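PDB 3PF0: imelysin-like protein from Psychrobacter arcticus, which is of unknown function but belongs to the imelysin-like (M75 peptidase) family and may be a metalloendopeptidase. Local coordinates for residues V115-A120 against L227-N232; S233-V238 against R342-Q347. All coordinates share one frame; numbering follows the deposited sequence. Where two conformers were deposited one is given.

Contact 1: V115-A120 against L227-N232; sequences VNFGPA and LNQWFN
The loop that follows helix 92-112 in this all-helical imelysin-like fold packs on helix 225-250 through Phe117 and Val115, which meet Gln229 and Trp230. Phe117 has the largest share of the buried surface, with Gln229 next. Its CG sits between the backbone N and the carbonyl carbon (chi1 60°), and from there the Phe117 ring lies flat against the side chain of Gln229. The Gln229 amide plane is tilted only 6° from the ring plane, and Gln229 CD lies 3.7 Å from Phe117 CD2. On the same face, Gln229 CG stands over the ring centre in a CH-pi contact, 3.8 Å from the centroid of the Phe117 ring and 9° off its normal. The opposite face of the ring carries Val115 CG1, nearer the rim. Val115 turns its other methyl to the indole: CG2 comes to the edge of the Trp230 ring, 4.1 Å from CZ3, while Trp230 NE1 hydrogen-bonds to Tyr54. At the polar margin one water accepts from Asn116 ND2 at 3.0 Å and donates weakly to Asn232 O. No direct hydrogen bond joins the two segments, so dispersion and the amide-on-ring stack define the fit, and the polar link between them runs through water.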
loop_
_atom_site.group_PDB
_atom_site.type_symbol
_atom_site.label_atom_id
_atom_site.label_comp_id
_atom_site.label_asym_id
_atom_site.label_seq_id
_atom_site.Cartn_x
_atom_site.Cartn_y
_atom_site.Cartn_z
ATOM N N VAL A 115 4.262 -5.063 2.884
ATOM C CA VAL A 115 5.609 -5.592 2.641
ATOM C C VAL A 115 6.457 -4.406 2.140
ATOM O O VAL A 115 6.104 -3.782 1.139
ATOM C CB VAL A 115 5.582 -6.796 1.647
ATOM C CG1 VAL A 115 6.986 -7.240 1.247
ATOM C CG2 VAL A 115 4.806 -7.966 2.235
ATOM N N ASN A 116 7.526 -4.061 2.869
ATOM C CA ASN A 116 8.405 -2.935 2.523
ATOM C C ASN A 116 9.819 -3.435 2.150
ATOM O O ASN A 116 10.774 -2.659 2.130
ATOM C CB ASN A 116 8.465 -1.936 3.700
ATOM C CG ASN A 116 9.203 -2.449 4.919
ATOM O OD1 ASN A 116 9.410 -3.661 5.098
ATOM N ND2 ASN A 116 9.668 -1.530 5.761
ATOM N N PHE A 117 9.939 -4.728 1.837
ATOM C CA PHE A 117 11.215 -5.350 1.508
ATOM C C PHE A 117 11.062 -6.295 0.330
ATOM O O PHE A 117 9.945 -6.580 -0.093
ATOM C CB PHE A 117 11.747 -6.107 2.748
ATOM C CG PHE A 117 10.845 -7.213 3.250
ATOM C CD1 PHE A 117 9.786 -6.935 4.109
ATOM C CD2 PHE A 117 11.077 -8.540 2.892
ATOM C CE1 PHE A 117 8.944 -7.957 4.562
ATOM C CE2 PHE A 117 10.237 -9.562 3.350
ATOM C CZ PHE A 117 9.185 -9.266 4.191
ATOM N N GLY A 118 12.187 -6.785 -0.173
ATOM C CA GLY A 118 12.218 -7.764 -1.249
ATOM C C GLY A 118 11.982 -7.268 -2.661
ATOM O O GLY A 118 12.403 -6.168 -3.016
ATOM N N PRO A 119 11.358 -8.122 -3.508
ATOM C CA PRO A 119 11.165 -7.788 -4.933
ATOM C C PRO A 119 10.570 -6.409 -5.241
ATOM O O PRO A 119 10.976 -5.808 -6.237
ATOM C CB PRO A 119 10.207 -8.876 -5.420
ATOM C CG PRO A 119 10.436 -10.005 -4.523
ATOM C CD PRO A 119 10.851 -9.475 -3.204
ATOM N N ALA A 120 9.616 -5.913 -4.419
ATOM C CA ALA A 120 8.995 -4.607 -4.666
ATOM C C ALA A 120 10.019 -3.449 -4.562
ATOM O O ALA A 120 9.823 -2.411 -5.194
ATOM C CB ALA A 120 7.837 -4.380 -3.706
ATOM N N LEU A 227 10.494 -13.634 10.819
ATOM C CA LEU A 227 9.466 -13.114 11.712
ATOM C C LEU A 227 9.767 -11.654 12.088
ATOM O O LEU A 227 8.851 -10.825 12.099
ATOM C CB LEU A 227 9.373 -13.997 12.964
ATOM C CG LEU A 227 8.081 -13.900 13.780
ATOM C CD1 LEU A 227 6.976 -14.760 13.168
ATOM C CD2 LEU A 227 8.325 -14.315 15.224
ATOM N N ASN A 228 11.058 -11.332 12.325
ATOM C CA ASN A 228 11.479 -9.976 12.679
ATOM C C ASN A 228 11.216 -8.993 11.528
ATOM O O ASN A 228 10.659 -7.922 11.769
ATOM C CB ASN A 228 12.954 -9.933 13.094
ATOM C CG ASN A 228 13.319 -8.659 13.821
ATOM O OD1 ASN A 228 12.933 -8.442 14.972
ATOM N ND2 ASN A 228 14.044 -7.771 13.156
ATOM N N GLN A 229 11.581 -9.374 10.285
ATOM C CA GLN A 229 11.403 -8.541 9.101
ATOM C C GLN A 229 9.930 -8.324 8.790
ATOM O O GLN A 229 9.554 -7.205 8.446
ATOM C CB GLN A 229 12.122 -9.140 7.874
ATOM C CG GLN A 229 12.324 -8.104 6.754
ATOM C CD GLN A 229 13.438 -8.408 5.787
ATOM O OE1 GLN A 229 13.712 -9.561 5.427
ATOM N NE2 GLN A 229 14.052 -7.355 5.282
ATOM N N TRP A 230 9.111 -9.387 8.892
ATOM C CA TRP A 230 7.678 -9.359 8.617
ATOM C C TRP A 230 6.935 -8.368 9.547
ATOM O O TRP A 230 6.208 -7.512 9.046
ATOM C CB TRP A 230 7.084 -10.781 8.727
ATOM C CG TRP A 230 5.581 -10.856 8.818
ATOM C CD1 TRP A 230 4.854 -11.338 9.863
ATOM C CD2 TRP A 230 4.628 -10.429 7.829
ATOM N NE1 TRP A 230 3.508 -11.262 9.582
ATOM C CE2 TRP A 230 3.340 -10.713 8.339
ATOM C CE3 TRP A 230 4.737 -9.812 6.568
ATOM C CZ2 TRP A 230 2.168 -10.414 7.630
ATOM C CZ3 TRP A 230 3.577 -9.512 5.870
ATOM C CH2 TRP A 230 2.311 -9.822 6.394
ATOM N N PHE A 231 7.121 -8.472 10.875
ATOM C CA PHE A 231 6.420 -7.603 11.814
ATOM C C PHE A 231 6.973 -6.176 11.816
ATOM O O PHE A 231 6.219 -5.242 12.105
ATOM C CB PHE A 231 6.405 -8.192 13.225
ATOM C CG PHE A 231 5.402 -9.305 13.349
ATOM C CD1 PHE A 231 4.047 -9.029 13.485
ATOM C CD2 PHE A 231 5.801 -10.633 13.274
ATOM C CE1 PHE A 231 3.112 -10.061 13.568
ATOM C CE2 PHE A 231 4.864 -11.665 13.342
ATOM C CZ PHE A 231 3.527 -11.371 13.491
ATOM N N ASN A 232 8.256 -5.992 11.457
ATOM C CA ASN A 232 8.802 -4.645 11.354
ATOM C C ASN A 232 8.241 -3.980 10.097
ATOM O O ASN A 232 8.049 -2.766 10.080
ATOM C CB ASN A 232 10.322 -4.642 11.367
ATOM C CG ASN A 232 10.854 -4.532 12.766
ATOM O OD1 ASN A 232 10.905 -3.439 13.340
ATOM N ND2 ASN A 232 11.168 -5.669 13.379
HETATM O O HOH W 1 10.889 -2.046 8.458
#

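Contact 2: S233-V238 against R342-Q347; sequences SLLSLV and RLIKSQ
Leu235 and Ile344 face each other at the point where the two backbones come nearest, their CA atoms 6.7 Å apart, and both CB atoms point toward the opposing helix. Ile344 splits at CB, and its two arms go to different partners. With CG1 beside the backbone N (chi1 -64°), CG2 is left anti to that N and is directed at the base of Leu235, 4.0 Å from Leu235 CB. The longer arm stretches on through CG1 with chi2 near 169°, and this carries Ile344 CD1 to within 3.8 Å of Val238 CG1; the Val238 and Ile344 side chains lie alongside each other, pointing opposite ways. Leu235 and Val238, three residues apart, thus both touch Ile344, one through each of its arms.

This is antiparallel helix packing within the all-helical imelysin-like fold: the short axes of 233-238 and 342-347, taken from helices 225-250 and 327-351, run at 148° to each other and approach to 10.4 Å. Leu304 and Met283, from helices 298-316 and 268-283, also touch Ile344 and so extend the apolar packing.

Lys345 closes the margin with its aliphatic part. The leucine and lysine chains lie nearly perpendicular, and both methyls of Leu235 meet the same methylene: Lys345 CG is 3.7 Å from Leu235 CD2 and 3.8 Å from Leu235 CD1. Beyond CG the lysine bends at chi3, and its NZ forms a salt bridge with Glu239, one residue past Val238 on the leucine's own helix. Within helix 327-351, Arg342 O takes the helical bond from Ser346 N and a second from Ser346 OG, the latter at 2.7 Å and from above the carbonyl plane. The turn at 344-347 is wider, of pi type.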
loop_
_atom_site.group_PDB
_atom_site.type_symbol
_atom_site.label_atom_id
_atom_site.label_comp_id
_atom_site.label_asym_id
_atom_site.label_seq_id
_atom_site.Cartn_x
_atom_site.Cartn_y
_atom_site.Cartn_z
ATOM N N SER A 233 7.924 -4.792 9.076
ATOM C CA SER A 233 7.304 -4.341 7.837
ATOM C C SER A 233 5.884 -3.852 8.139
ATOM O O SER A 233 5.476 -2.808 7.629
ATOM C CB SER A 233 7.278 -5.471 6.809
ATOM O OG SER A 233 6.826 -5.005 5.550
ATOM N N LEU A 234 5.145 -4.604 8.986
ATOM C CA LEU A 234 3.784 -4.253 9.394
ATOM C C LEU A 234 3.808 -3.000 10.246
ATOM O O LEU A 234 2.944 -2.135 10.071
ATOM C CB LEU A 234 3.084 -5.401 10.139
ATOM C CG LEU A 234 2.761 -6.671 9.337
ATOM C CD1 LEU A 234 2.101 -7.704 10.226
ATOM C CD2 LEU A 234 1.877 -6.372 8.119
ATOM N N LEU A 235 4.824 -2.873 11.126
ATOM C CA LEU A 235 5.001 -1.689 11.977
ATOM C C LEU A 235 5.283 -0.460 11.094
ATOM O O LEU A 235 4.722 0.611 11.357
ATOM C CB LEU A 235 6.123 -1.919 13.014
ATOM C CG LEU A 235 6.631 -0.717 13.842
ATOM C CD1 LEU A 235 5.531 -0.094 14.717
ATOM C CD2 LEU A 235 7.820 -1.121 14.684
ATOM N N SER A 236 6.133 -0.635 10.043
ATOM C CA SER A 236 6.496 0.419 9.089
ATOM C C SER A 236 5.267 0.916 8.329
ATOM O O SER A 236 5.185 2.097 8.020
ATOM C CB SER A 236 7.547 -0.088 8.106
ATOM O OG SER A 236 7.949 0.921 7.194
ATOM N N LEU A 237 4.307 0.007 8.032
ATOM C CA LEU A 237 3.071 0.338 7.311
ATOM C C LEU A 237 2.273 1.419 8.059
ATOM O O LEU A 237 1.887 2.414 7.450
ATOM C CB LEU A 237 2.200 -0.927 7.092
ATOM C CG LEU A 237 0.852 -0.728 6.368
ATOM C CD1 LEU A 237 1.048 -0.401 4.889
ATOM C CD2 LEU A 237 -0.016 -1.950 6.498
ATOM N N VAL A 238 2.045 1.226 9.368
ATOM C CA VAL A 238 1.272 2.151 10.199
ATOM C C VAL A 238 2.139 3.382 10.592
ATOM O O VAL A 238 1.585 4.479 10.717
ATOM C CB VAL A 238 0.608 1.423 11.409
ATOM C CG1 VAL A 238 1.606 0.592 12.201
ATOM C CG2 VAL A 238 -0.183 2.370 12.316
ATOM N N ARG A 342 2.158 2.038 19.194
ATOM C CA ARG A 342 2.514 1.837 20.598
ATOM C C ARG A 342 2.314 0.374 20.982
ATOM O O ARG A 342 3.234 -0.247 21.519
ATOM C CB ARG A 342 1.675 2.753 21.504
ATOM C CG ARG A 342 2.100 2.739 22.974
ATOM C CD ARG A 342 1.115 3.465 23.884
ATOM N NE ARG A 342 -0.200 2.816 23.925
ATOM C CZ ARG A 342 -0.509 1.776 24.694
ATOM N NH1 ARG A 342 0.402 1.240 25.500
ATOM N NH2 ARG A 342 -1.730 1.254 24.657
ATOM N N LEU A 343 1.130 -0.181 20.663
ATOM C CA LEU A 343 0.780 -1.563 20.956
ATOM C C LEU A 343 1.686 -2.548 20.207
ATOM O O LEU A 343 2.036 -3.577 20.778
ATOM C CB LEU A 343 -0.696 -1.843 20.627
ATOM C CG LEU A 343 -1.752 -1.231 21.562
ATOM C CD1 LEU A 343 -3.129 -1.371 20.973
ATOM C CD2 LEU A 343 -1.725 -1.862 22.951
ATOM N N ILE A 344 2.087 -2.235 18.959
ATOM C CA ILE A 344 2.954 -3.130 18.184
ATOM C C ILE A 344 4.377 -3.164 18.796
ATOM O O ILE A 344 4.913 -4.251 19.032
ATOM C CB ILE A 344 2.970 -2.778 16.664
ATOM C CG1 ILE A 344 1.567 -2.969 16.042
ATOM C CG2 ILE A 344 4.021 -3.624 15.908
ATOM C CD1 ILE A 344 1.381 -2.407 14.600
ATOM N N LYS A 345 4.953 -1.990 19.075
ATOM C CA LYS A 345 6.307 -1.838 19.610
ATOM C C LYS A 345 6.469 -2.326 21.057
ATOM O O LYS A 345 7.501 -2.923 21.374
ATOM C CB LYS A 345 6.737 -0.361 19.539
ATOM C CG LYS A 345 7.141 0.118 18.155
ATOM C CD LYS A 345 6.844 1.601 17.955
ATOM C CE LYS A 345 7.997 2.508 18.287
ATOM N NZ LYS A 345 7.642 3.927 18.045
ATOM N N SER A 346 5.491 -2.039 21.938
ATOM C CA SER A 346 5.617 -2.342 23.366
ATOM C C SER A 346 4.906 -3.610 23.845
ATOM O O SER A 346 5.240 -4.078 24.939
ATOM C CB SER A 346 5.130 -1.160 24.200
ATOM O OG SER A 346 3.731 -0.963 24.074
ATOM N N GLN A 347 3.940 -4.157 23.071
ATOM C CA GLN A 347 3.213 -5.361 23.481
ATOM C C GLN A 347 3.385 -6.505 22.479
ATOM O O GLN A 347 3.711 -7.613 22.889
ATOM C CB GLN A 347 1.718 -5.070 23.701
ATOM C CG GLN A 347 1.400 -4.404 25.040
ATOM C CD GLN A 347 -0.085 -4.241 25.298
ATOM O OE1 GLN A 347 -0.927 -5.028 24.843
ATOM N NE2 GLN A 347 -0.439 -3.230 26.078
#

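The two contacts lie 13 Å apart, centre to centre, and share helix 225-250, whose consecutive residues 227-232 and 233-238 serve them in turn. Contact 1 is complete at residue 232, just before contact 2 begins at 233. They also touch directly, because Ser233 OG of contact 2 lies 2.9 Å from Asn116 N of contact 1, a probable hydrogen bond, and Ser233 CB packs at 3.7 Å against Phe117 CE1. Helix 225-250 therefore joins the loop after helix 92-112 to the last helix, 327-351, bringing parts far apart in sequence together.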